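Oxaloacetate acetyl hydrolase (Cryphonectria parasitica, PDB 3LYE) belongs to the phosphoenolpyruvate phosphomutase family, whose members are built on a TIM-barrel fold of parallel strands ringed by helices. Local coordinates at residues A[27-33]-A[46-52]; A[199-203]-A[228-232]; A[218-224]-A[241-247]. All coordinates share one frame; numbering follows the deposited sequence.

Contacts 1 and 3 are neighbouring sectors of one parallel barrel sheet, their centres about 10 Å apart. Strand 27-32 of contact 1 lies next to strand 243-247 of contact 3, joined by probable hydrogen bonds from Ile27 N to Arg242 O and Cys29 N to Met244 O, both 2.9 Å. Contact 2, which joins two loops that each lead into a helix, also has its centre about 10 Å from that of contact 3, and Phe200 and Ile231 pack on Leu220. Contacts 1 and 2 do not touch. Two calcium ions lie near: Glu224 of contact 3 binds one, and the side chain of Tyr50 in contact 1 is about 6 Å from another.

Contact 1 of 3, residues A[27-33]-A[46-52]; sequences IVCPGVY and FKSLYMT
Pro30 lies over one face of the Phe46 ring, its CG 3.9 Å from the ring centroid and 19° off the normal, displaced toward the rim: a CH-pi contact. The carbonyl O of Val28 sits at the edge of the same ring, near its plane. The Tyr50 ring meets Gly31 obliquely, Tyr50 CD1 approaching Gly31 CA. The two segments pair in parallel and share three backbone bonds: Tyr50 N donates to Pro30 O, Val32 N to Tyr50 O at 2.7 Å, and Thr52 N to Val32 O at 3.1 Å. Toward the start of the pair the direct bonding gives way to a water that donates to Val28 O and accepts from Lys47 N, and Ser48 N is buried with no partner. Cys29 SG rests on Ser48, 3.4 Å from its OG; that hydroxyl is itself bonded to Pro90 O. With chi1 at 168°, Tyr50 swings its ring away from strand 27-32 so that OH can bond His121 NE2. This is the first beta-alpha-beta crossover of the barrel: the linking helix 35-43 packs on Pro30, Val32 and Leu49, helix 71-82 packs on Met51, and strands 243-247 and 91-94 flank the pair. Leu262 and Arg266 of the second subunit press on Pro30 and Phe46.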
loop_
_atom_site.group_PDB
_atom_site.type_symbol
_atom_site.label_atom_id
_atom_site.label_comp_id
_atom_site.label_asym_id
_atom_site.label_seq_id
_atom_site.Cartn_x
_atom_site.Cartn_y
_atom_site.Cartn_z
ATOM N N ILE A 27 -8.739 -30.557 -10.001
ATOM C CA ILE A 27 -8.423 -29.637 -8.895
ATOM C C ILE A 27 -9.489 -28.545 -8.880
ATOM O O ILE A 27 -9.509 -27.710 -9.774
ATOM C CB ILE A 27 -6.984 -29.116 -9.046
ATOM C CG1 ILE A 27 -5.969 -30.271 -9.119
ATOM C CG2 ILE A 27 -6.622 -28.177 -7.899
ATOM C CD1 ILE A 27 -4.651 -29.860 -9.755
ATOM N N VAL A 28 -10.355 -28.565 -7.861
ATOM C CA VAL A 28 -11.468 -27.647 -7.719
ATOM C C VAL A 28 -11.037 -26.449 -6.893
ATOM O O VAL A 28 -10.683 -26.569 -5.729
ATOM C CB VAL A 28 -12.651 -28.408 -7.084
ATOM C CG1 VAL A 28 -13.768 -27.487 -6.680
ATOM C CG2 VAL A 28 -13.146 -29.520 -8.021
ATOM N N CYS A 29 -11.152 -25.276 -7.502
ATOM C CA CYS A 29 -10.736 -24.033 -6.876
ATOM C C CYS A 29 -11.812 -22.993 -6.812
ATOM O O CYS A 29 -12.112 -22.358 -7.811
ATOM C CB CYS A 29 -9.573 -23.446 -7.704
ATOM S SG CYS A 29 -8.199 -24.562 -8.083
ATOM N N PRO A 30 -12.360 -22.805 -5.631
ATOM C CA PRO A 30 -13.401 -21.781 -5.538
ATOM C C PRO A 30 -12.803 -20.384 -5.670
ATOM O O PRO A 30 -11.687 -20.133 -5.181
ATOM C CB PRO A 30 -13.936 -21.961 -4.117
ATOM C CG PRO A 30 -12.818 -22.597 -3.385
ATOM C CD PRO A 30 -12.156 -23.518 -4.372
ATOM N N GLY A 31 -13.535 -19.498 -6.342
ATOM C CA GLY A 31 -13.099 -18.121 -6.488
ATOM C C GLY A 31 -13.342 -17.342 -5.208
ATOM O O GLY A 31 -14.455 -17.201 -4.762
ATOM N N VAL A 32 -12.263 -16.837 -4.645
ATOM C CA VAL A 32 -12.212 -16.051 -3.434
ATOM C C VAL A 32 -11.699 -14.666 -3.798
ATOM O O VAL A 32 -11.012 -14.492 -4.785
ATOM C CB VAL A 32 -11.442 -16.737 -2.306
ATOM C CG1 VAL A 32 -12.053 -18.088 -1.974
ATOM C CG2 VAL A 32 -10.000 -16.884 -2.658
ATOM N N TYR A 33 -11.971 -13.699 -2.935
ATOM C CA TYR A 33 -11.619 -12.340 -3.238
ATOM C C TYR A 33 -11.184 -11.465 -2.084
ATOM O O TYR A 33 -10.850 -10.290 -2.289
ATOM C CB TYR A 33 -12.864 -11.659 -3.852
ATOM C CG TYR A 33 -14.036 -11.522 -2.931
ATOM C CD1 TYR A 33 -14.170 -10.407 -2.123
ATOM C CD2 TYR A 33 -15.007 -12.507 -2.853
ATOM C CE1 TYR A 33 -15.229 -10.274 -1.267
ATOM C CE2 TYR A 33 -16.090 -12.376 -1.994
ATOM C CZ TYR A 33 -16.195 -11.256 -1.189
ATOM O OH TYR A 33 -17.305 -11.112 -0.381
ATOM N N PHE A 46 -11.073 -26.945 1.051
ATOM C CA PHE A 46 -10.764 -26.908 -0.372
ATOM C C PHE A 46 -9.250 -27.104 -0.491
ATOM O O PHE A 46 -8.487 -26.573 0.304
ATOM C CB PHE A 46 -11.272 -25.637 -1.009
ATOM C CG PHE A 46 -12.758 -25.684 -1.285
ATOM C CD1 PHE A 46 -13.232 -26.220 -2.458
ATOM C CD2 PHE A 46 -13.672 -25.253 -0.354
ATOM C CE1 PHE A 46 -14.577 -26.286 -2.710
ATOM C CE2 PHE A 46 -15.009 -25.350 -0.611
ATOM C CZ PHE A 46 -15.455 -25.857 -1.798
ATOM N N LYS A 47 -8.845 -27.829 -1.522
ATOM C CA LYS A 47 -7.439 -28.172 -1.753
ATOM C C LYS A 47 -6.647 -27.156 -2.507
ATOM O O LYS A 47 -5.441 -27.259 -2.570
ATOM C CB LYS A 47 -7.357 -29.555 -2.449
ATOM C CG LYS A 47 -8.012 -30.738 -1.665
ATOM C CD LYS A 47 -7.597 -30.755 -0.164
ATOM C CE LYS A 47 -7.916 -32.072 0.589
ATOM N NZ LYS A 47 -9.333 -32.508 0.544
ATOM N N SER A 48 -7.329 -26.191 -3.090
ATOM C CA SER A 48 -6.723 -25.108 -3.845
ATOM C C SER A 48 -7.749 -23.996 -3.914
ATOM O O SER A 48 -8.953 -24.253 -3.895
ATOM C CB SER A 48 -6.337 -25.538 -5.262
ATOM O OG SER A 48 -5.620 -24.471 -5.897
ATOM N N LEU A 49 -7.271 -22.767 -3.973
ATOM C CA LEU A 49 -8.134 -21.595 -4.044
ATOM C C LEU A 49 -7.811 -20.818 -5.306
ATOM O O LEU A 49 -6.705 -20.943 -5.841
ATOM C CB LEU A 49 -7.876 -20.647 -2.867
ATOM C CG LEU A 49 -8.645 -20.893 -1.563
ATOM C CD1 LEU A 49 -8.861 -22.286 -1.115
ATOM C CD2 LEU A 49 -8.108 -20.024 -0.430
ATOM N N TYR A 50 -8.761 -20.008 -5.769
ATOM C CA TYR A 50 -8.563 -19.178 -6.940
ATOM C C TYR A 50 -8.893 -17.717 -6.548
ATOM O O TYR A 50 -9.996 -17.424 -6.044
ATOM C CB TYR A 50 -9.489 -19.585 -8.098
ATOM C CG TYR A 50 -9.571 -18.613 -9.250
ATOM C CD1 TYR A 50 -10.781 -18.161 -9.719
ATOM C CD2 TYR A 50 -8.430 -18.176 -9.888
ATOM C CE1 TYR A 50 -10.836 -17.291 -10.748
ATOM C CE2 TYR A 50 -8.484 -17.286 -10.887
ATOM C CZ TYR A 50 -9.693 -16.877 -11.352
ATOM O OH TYR A 50 -9.743 -16.035 -12.412
ATOM N N MET A 51 -7.964 -16.794 -6.727
ATOM C CA MET A 51 -8.227 -15.397 -6.439
ATOM C C MET A 51 -8.660 -14.715 -7.718
ATOM O O MET A 51 -7.902 -14.580 -8.683
ATOM C CB MET A 51 -7.010 -14.662 -5.935
ATOM C CG MET A 51 -7.324 -13.219 -5.510
ATOM S SD MET A 51 -5.863 -12.239 -5.144
ATOM C CE MET A 51 -5.464 -11.603 -6.775
ATOM N N THR A 52 -9.885 -14.216 -7.696
ATOM C CA THR A 52 -10.459 -13.561 -8.848
ATOM C C THR A 52 -10.062 -12.112 -9.003
ATOM O O THR A 52 -9.871 -11.386 -8.045
ATOM C CB THR A 52 -11.994 -13.647 -8.820
ATOM O OG1 THR A 52 -12.469 -12.702 -7.871
ATOM C CG2 THR A 52 -12.449 -15.006 -8.452
HETATM O O HOH W 1 -10.671 -28.539 -3.787
#

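Contact 2 of 3, residues A[199-203]-A[228-232]; sequences GFRSK and SPLIT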
loop_
_atom_site.group_PDB
_atom_site.type_symbol
_atom_site.label_atom_id
_atom_site.label_comp_id
_atom_site.label_asym_id
_atom_site.label_seq_id
_atom_site.Cartn_x
_atom_site.Cartn_y
_atom_site.Cartn_z
ATOM N N GLY A 199 -14.571 -18.944 -21.974
ATOM C CA GLY A 199 -15.865 -18.783 -22.591
ATOM C C GLY A 199 -16.422 -19.778 -23.571
ATOM O O GLY A 199 -16.977 -19.378 -24.605
ATOM N N PHE A 200 -16.360 -21.057 -23.245
ATOM C CA PHE A 200 -16.899 -22.058 -24.144
ATOM C C PHE A 200 -18.380 -21.749 -24.386
ATOM O O PHE A 200 -19.093 -21.268 -23.484
ATOM C CB PHE A 200 -16.810 -23.447 -23.529
ATOM C CG PHE A 200 -15.415 -23.986 -23.434
ATOM C CD1 PHE A 200 -14.723 -24.314 -24.574
ATOM C CD2 PHE A 200 -14.812 -24.200 -22.213
ATOM C CE1 PHE A 200 -13.441 -24.831 -24.512
ATOM C CE2 PHE A 200 -13.522 -24.709 -22.141
ATOM C CZ PHE A 200 -12.842 -25.031 -23.291
ATOM N N ARG A 201 -18.843 -22.037 -25.592
ATOM C CA ARG A 201 -20.237 -21.801 -25.951
ATOM C C ARG A 201 -21.073 -23.053 -25.697
ATOM O O ARG A 201 -22.286 -22.976 -25.620
ATOM C CB ARG A 201 -20.343 -21.326 -27.405
ATOM C CG ARG A 201 -19.877 -19.875 -27.545
ATOM C CD ARG A 201 -19.886 -19.324 -28.972
ATOM N NE ARG A 201 -19.904 -17.857 -28.969
ATOM C CZ ARG A 201 -18.855 -17.091 -28.671
ATOM N NH1 ARG A 201 -18.968 -15.768 -28.689
ATOM N NH2 ARG A 201 -17.687 -17.640 -28.364
ATOM N N SER A 202 -20.433 -24.207 -25.571
ATOM C CA SER A 202 -21.143 -25.451 -25.325
ATOM C C SER A 202 -20.264 -26.500 -24.666
ATOM O O SER A 202 -19.045 -26.404 -24.671
ATOM C CB SER A 202 -21.675 -26.050 -26.631
ATOM O OG SER A 202 -20.606 -26.583 -27.392
ATOM N N LYS A 203 -20.904 -27.532 -24.126
ATOM C CA LYS A 203 -20.174 -28.608 -23.470
ATOM C C LYS A 203 -19.393 -29.423 -24.504
ATOM O O LYS A 203 -18.296 -29.904 -24.225
ATOM C CB LYS A 203 -21.132 -29.505 -22.705
ATOM C CG LYS A 203 -21.905 -28.751 -21.641
ATOM C CD LYS A 203 -23.007 -29.592 -21.061
ATOM C CE LYS A 203 -22.504 -30.886 -20.477
ATOM N NZ LYS A 203 -23.657 -31.728 -20.074
ATOM N N SER A 228 -21.650 -18.743 -20.302
ATOM C CA SER A 228 -21.324 -20.089 -20.754
ATOM C C SER A 228 -22.259 -21.070 -20.102
ATOM O O SER A 228 -22.877 -20.751 -19.068
ATOM C CB SER A 228 -19.883 -20.438 -20.387
ATOM O OG SER A 228 -18.986 -19.585 -21.064
ATOM N N PRO A 229 -22.383 -22.268 -20.691
ATOM C CA PRO A 229 -23.272 -23.289 -20.133
ATOM C C PRO A 229 -22.788 -23.852 -18.806
ATOM O O PRO A 229 -21.596 -23.852 -18.493
ATOM C CB PRO A 229 -23.260 -24.382 -21.202
ATOM C CG PRO A 229 -21.978 -24.181 -21.912
ATOM C CD PRO A 229 -21.778 -22.718 -21.961
ATOM N N LEU A 230 -23.731 -24.380 -18.043
ATOM C CA LEU A 230 -23.416 -24.956 -16.759
ATOM C C LEU A 230 -22.772 -26.315 -16.932
ATOM O O LEU A 230 -23.262 -27.153 -17.679
ATOM C CB LEU A 230 -24.696 -25.131 -15.953
ATOM C CG LEU A 230 -24.608 -25.650 -14.511
ATOM C CD1 LEU A 230 -23.770 -24.758 -13.636
ATOM C CD2 LEU A 230 -26.004 -25.754 -13.924
ATOM N N ILE A 231 -21.617 -26.487 -16.302
ATOM C CA ILE A 231 -20.882 -27.737 -16.338
ATOM C C ILE A 231 -20.602 -28.103 -14.871
ATOM O O ILE A 231 -20.074 -27.291 -14.117
ATOM C CB ILE A 231 -19.560 -27.615 -17.114
ATOM C CG1 ILE A 231 -19.845 -27.271 -18.583
ATOM C CG2 ILE A 231 -18.786 -28.908 -17.006
ATOM C CD1 ILE A 231 -18.645 -26.953 -19.442
ATOM N N THR A 232 -21.020 -29.289 -14.437
ATOM C CA THR A 232 -20.764 -29.673 -13.052
ATOM C C THR A 232 -19.341 -30.177 -12.888
ATOM O O THR A 232 -18.642 -30.430 -13.859
ATOM C CB THR A 232 -21.694 -30.798 -12.573
ATOM O OG1 THR A 232 -21.379 -32.007 -13.281
ATOM C CG2 THR A 232 -23.151 -30.457 -12.842
#
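Arg201 and Ser228 bring their CA atoms within 5.6 Å, and Ser202 and Pro229 follow at 6.0 Å, as two irregular loops pass with their end-to-end directions 43° apart. Neither forms a regular strand or helix here; each follows a barrel strand and leads into a helix. Gly199 takes a positive phi of 72°, a shape that suits glycine, just ahead of the carbonyl that meets the other loop. Ser228 OG lies 2.9 Å from that carbonyl, Phe200 O, close enough for a possible hydrogen bond. Pro229 does the packing: its CD lies 3.4 Å from Phe200 O, and its CG sits 3.7 Å from Ser202 CA, so the proline ring fits against the backbone of Phe200 to Ser202 rather than against a side chain. Farther along, the Lys203 and Ile231 side chains pass head-to-tail, Lys203 CG 4.0 Å from Ile231 CG1. The Phe200 ring turns from this loop pair to pack on Leu220 and on helix 203-213. Ser202 is the N-cap of helix 203-213, its OG bonded to Gln205 N. The Thr232 side chain caps the start of helix 233-239 and Glu235 OE1 takes Thr232 N in return, in the manner of a capping box, while Glu235 OE2 holds Lys203 NZ in a salt bridge. A single carboxylate thus ties the start of one helix to that of the next, and the lysine would be expected to favour its charged form. Direct polar bonding between the loops is sparse; the rest of the fit is the Pro229 ring against backbone and the aliphatic part of Lys203 along Ile231.

Contact 3 of 3, residues A[218-224]-A[241-247]; sequences LLLNSVE and FRIMIFS. With CA (calcium ion), chain C.
Two bonds grip Ser247 OG: it donates to Asn221 OD1 at 2.7 Å and accepts a hydrogen bond from a water to which Asn221 ND2 in turn donates one. The hydroxyl lies in the plane of the amide carbonyl, on a lone pair of OD1, and the water closes a ring that fixes which way the amide faces; ND2 also bonds Glu198 OE1. Ile245 CG1 comes to 3.4 Å from the same OD1, with chi1 at 68° holding CG1 between the backbone N and carbonyl carbon. Next to Asn221 on this face, the side chains of Leu219 and Ile245 cross at about a right angle, with CD2 of Leu219 against CD1 of Ile245, and Leu219 CD1 rests on Ile243 CG2. On the other face Leu220 CB stands over the centre of the Phe241 ring in a CH-pi contact, 13° off the normal, while the Leu220 side chain lies beside the extended Met244, pointing the same way, with Leu220 CD2 3.8 Å from Met244 CE. Ser222 CB touches Phe246 obliquely. The strands are parallel neighbours in the barrel, joined through helix 233-239 in a beta-alpha-beta crossover. Leu218 O accepts from Arg242 N and, weakly, from Ile243 N; at the other end Glu224 N bonds Ser247 O at 3.1 Å. Another water donates to both Ser247 O and Ser222 O, so Ser247 O has two donors. Just past the strand, Glu224 OE1 binds calcium at 2.3 Å. Two waters, Asn225 and, from the second subunit, Thr273 O and Asp275 OD1 complete the site. The ion thus bridges two subunits at the strand's end, and its charge should keep Glu224 ionised.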
loop_
_atom_site.group_PDB
_atom_site.type_symbol
_atom_site.label_atom_id
_atom_site.label_comp_id
_atom_site.label_asym_id
_atom_site.label_seq_id
_atom_site.Cartn_x
_atom_site.Cartn_y
_atom_site.Cartn_z
ATOM N N LEU A 218 -5.734 -28.787 -19.332
ATOM C CA LEU A 218 -6.571 -27.602 -19.472
ATOM C C LEU A 218 -7.284 -27.331 -18.147
ATOM O O LEU A 218 -7.571 -28.229 -17.336
ATOM C CB LEU A 218 -7.640 -27.736 -20.553
ATOM C CG LEU A 218 -7.154 -27.959 -21.984
ATOM C CD1 LEU A 218 -8.315 -27.726 -22.948
ATOM C CD2 LEU A 218 -5.987 -27.056 -22.278
ATOM N N LEU A 219 -7.637 -26.068 -18.009
ATOM C CA LEU A 219 -8.341 -25.524 -16.874
ATOM C C LEU A 219 -9.667 -24.970 -17.438
ATOM O O LEU A 219 -9.702 -24.282 -18.458
ATOM C CB LEU A 219 -7.488 -24.427 -16.244
ATOM C CG LEU A 219 -8.052 -23.645 -15.062
ATOM C CD1 LEU A 219 -6.940 -22.955 -14.284
ATOM C CD2 LEU A 219 -9.081 -22.602 -15.517
ATOM N N LEU A 220 -10.748 -25.259 -16.731
ATOM C CA LEU A 220 -12.093 -24.818 -17.064
ATOM C C LEU A 220 -12.494 -23.697 -16.106
ATOM O O LEU A 220 -12.463 -23.878 -14.905
ATOM C CB LEU A 220 -13.091 -25.976 -16.906
ATOM C CG LEU A 220 -14.552 -25.645 -17.159
ATOM C CD1 LEU A 220 -14.777 -25.153 -18.568
ATOM C CD2 LEU A 220 -15.413 -26.838 -16.876
ATOM N N ASN A 221 -12.857 -22.543 -16.638
ATOM C CA ASN A 221 -13.303 -21.425 -15.821
ATOM C C ASN A 221 -14.819 -21.344 -15.844
ATOM O O ASN A 221 -15.414 -21.036 -16.871
ATOM C CB ASN A 221 -12.747 -20.121 -16.333
ATOM C CG ASN A 221 -13.241 -18.928 -15.531
ATOM O OD1 ASN A 221 -13.622 -19.033 -14.360
ATOM N ND2 ASN A 221 -13.255 -17.784 -16.173
ATOM N N SER A 222 -15.420 -21.682 -14.713
ATOM C CA SER A 222 -16.869 -21.637 -14.521
ATOM C C SER A 222 -17.249 -20.246 -13.979
ATOM O O SER A 222 -16.832 -19.879 -12.911
ATOM C CB SER A 222 -17.248 -22.723 -13.526
ATOM O OG SER A 222 -18.648 -22.799 -13.380
ATOM N N VAL A 223 -18.048 -19.496 -14.714
ATOM C CA VAL A 223 -18.463 -18.155 -14.328
ATOM C C VAL A 223 -19.906 -18.247 -13.883
ATOM O O VAL A 223 -20.829 -18.404 -14.697
ATOM C CB VAL A 223 -18.288 -17.221 -15.512
ATOM C CG1 VAL A 223 -18.708 -15.808 -15.150
ATOM C CG2 VAL A 223 -16.837 -17.283 -16.003
ATOM N N GLU A 224 -20.120 -18.136 -12.579
ATOM C CA GLU A 224 -21.482 -18.261 -12.081
ATOM C C GLU A 224 -22.384 -17.149 -12.608
ATOM O O GLU A 224 -22.083 -15.961 -12.515
ATOM C CB GLU A 224 -21.467 -18.301 -10.557
ATOM C CG GLU A 224 -22.854 -18.394 -9.916
ATOM C CD GLU A 224 -23.606 -19.704 -10.251
ATOM O OE1 GLU A 224 -24.826 -19.780 -9.958
ATOM O OE2 GLU A 224 -23.011 -20.650 -10.815
ATOM N N PHE A 241 -10.739 -32.259 -17.971
ATOM C CA PHE A 241 -10.100 -31.058 -17.455
ATOM C C PHE A 241 -9.301 -31.428 -16.209
ATOM O O PHE A 241 -9.661 -32.358 -15.500
ATOM C CB PHE A 241 -11.162 -29.997 -17.111
ATOM C CG PHE A 241 -11.716 -29.272 -18.314
ATOM C CD1 PHE A 241 -10.999 -28.251 -18.906
ATOM C CD2 PHE A 241 -12.948 -29.608 -18.841
ATOM C CE1 PHE A 241 -11.469 -27.610 -20.017
ATOM C CE2 PHE A 241 -13.447 -28.946 -19.944
ATOM C CZ PHE A 241 -12.711 -27.949 -20.528
ATOM N N ARG A 242 -8.227 -30.690 -15.924
ATOM C CA ARG A 242 -7.411 -30.967 -14.736
ATOM C C ARG A 242 -7.622 -29.949 -13.624
ATOM O O ARG A 242 -7.321 -30.243 -12.488
ATOM C CB ARG A 242 -5.928 -31.083 -15.076
ATOM C CG ARG A 242 -5.627 -32.345 -15.876
ATOM C CD ARG A 242 -6.051 -33.668 -15.177
ATOM N NE ARG A 242 -5.749 -33.655 -13.770
ATOM C CZ ARG A 242 -4.535 -33.613 -13.232
ATOM N NH1 ARG A 242 -3.458 -33.671 -14.016
ATOM N NH2 ARG A 242 -4.404 -33.492 -11.902
ATOM N N ILE A 243 -8.057 -28.747 -13.976
ATOM C CA ILE A 243 -8.327 -27.724 -12.973
ATOM C C ILE A 243 -9.653 -27.070 -13.344
ATOM O O ILE A 243 -9.947 -26.917 -14.524
ATOM C CB ILE A 243 -7.240 -26.618 -12.900
ATOM C CG1 ILE A 243 -5.851 -27.251 -12.743
ATOM C CG2 ILE A 243 -7.550 -25.584 -11.788
ATOM C CD1 ILE A 243 -4.692 -26.237 -12.818
ATOM N N MET A 244 -10.448 -26.676 -12.344
ATOM C CA MET A 244 -11.714 -26.003 -12.599
ATOM C C MET A 244 -11.783 -24.897 -11.546
ATOM O O MET A 244 -11.691 -25.158 -10.348
ATOM C CB MET A 244 -12.902 -26.937 -12.473
ATOM C CG MET A 244 -14.213 -26.318 -12.840
ATOM S SD MET A 244 -15.461 -27.610 -12.922
ATOM C CE MET A 244 -16.927 -26.700 -13.402
ATOM N N ILE A 245 -11.905 -23.668 -12.014
ATOM C CA ILE A 245 -11.974 -22.501 -11.144
ATOM C C ILE A 245 -13.383 -21.969 -11.197
ATOM O O ILE A 245 -14.060 -22.071 -12.216
ATOM C CB ILE A 245 -10.902 -21.454 -11.470
ATOM C CG1 ILE A 245 -11.145 -20.790 -12.827
ATOM C CG2 ILE A 245 -9.511 -22.113 -11.405
ATOM C CD1 ILE A 245 -10.068 -19.810 -13.190
ATOM N N PHE A 246 -13.819 -21.386 -10.088
ATOM C CA PHE A 246 -15.163 -20.884 -9.984
ATOM C C PHE A 246 -15.259 -19.379 -9.736
ATOM O O PHE A 246 -15.306 -18.923 -8.586
ATOM C CB PHE A 246 -15.855 -21.701 -8.886
ATOM C CG PHE A 246 -16.097 -23.122 -9.272
ATOM C CD1 PHE A 246 -17.306 -23.520 -9.797
ATOM C CD2 PHE A 246 -15.105 -24.063 -9.121
ATOM C CE1 PHE A 246 -17.507 -24.831 -10.173
ATOM C CE2 PHE A 246 -15.302 -25.370 -9.528
ATOM C CZ PHE A 246 -16.508 -25.760 -10.043
ATOM N N SER A 247 -15.286 -18.635 -10.839
ATOM C CA SER A 247 -15.405 -17.186 -10.820
ATOM C C SER A 247 -16.794 -16.831 -10.281
ATOM O O SER A 247 -17.803 -17.406 -10.640
ATOM C CB SER A 247 -15.199 -16.595 -12.204
ATOM O OG SER A 247 -13.920 -16.947 -12.672
HETATM CA CA CA C . -26.934 -19.655 -10.881
HETATM O O HOH W 2 -13.917 -15.049 -14.630
HETATM O O HOH W 3 -18.385 -19.983 -10.327
HETATM O O HOH W 4 -27.848 -21.632 -9.972
HETATM O O HOH W 5 -26.324 -20.856 -12.767
#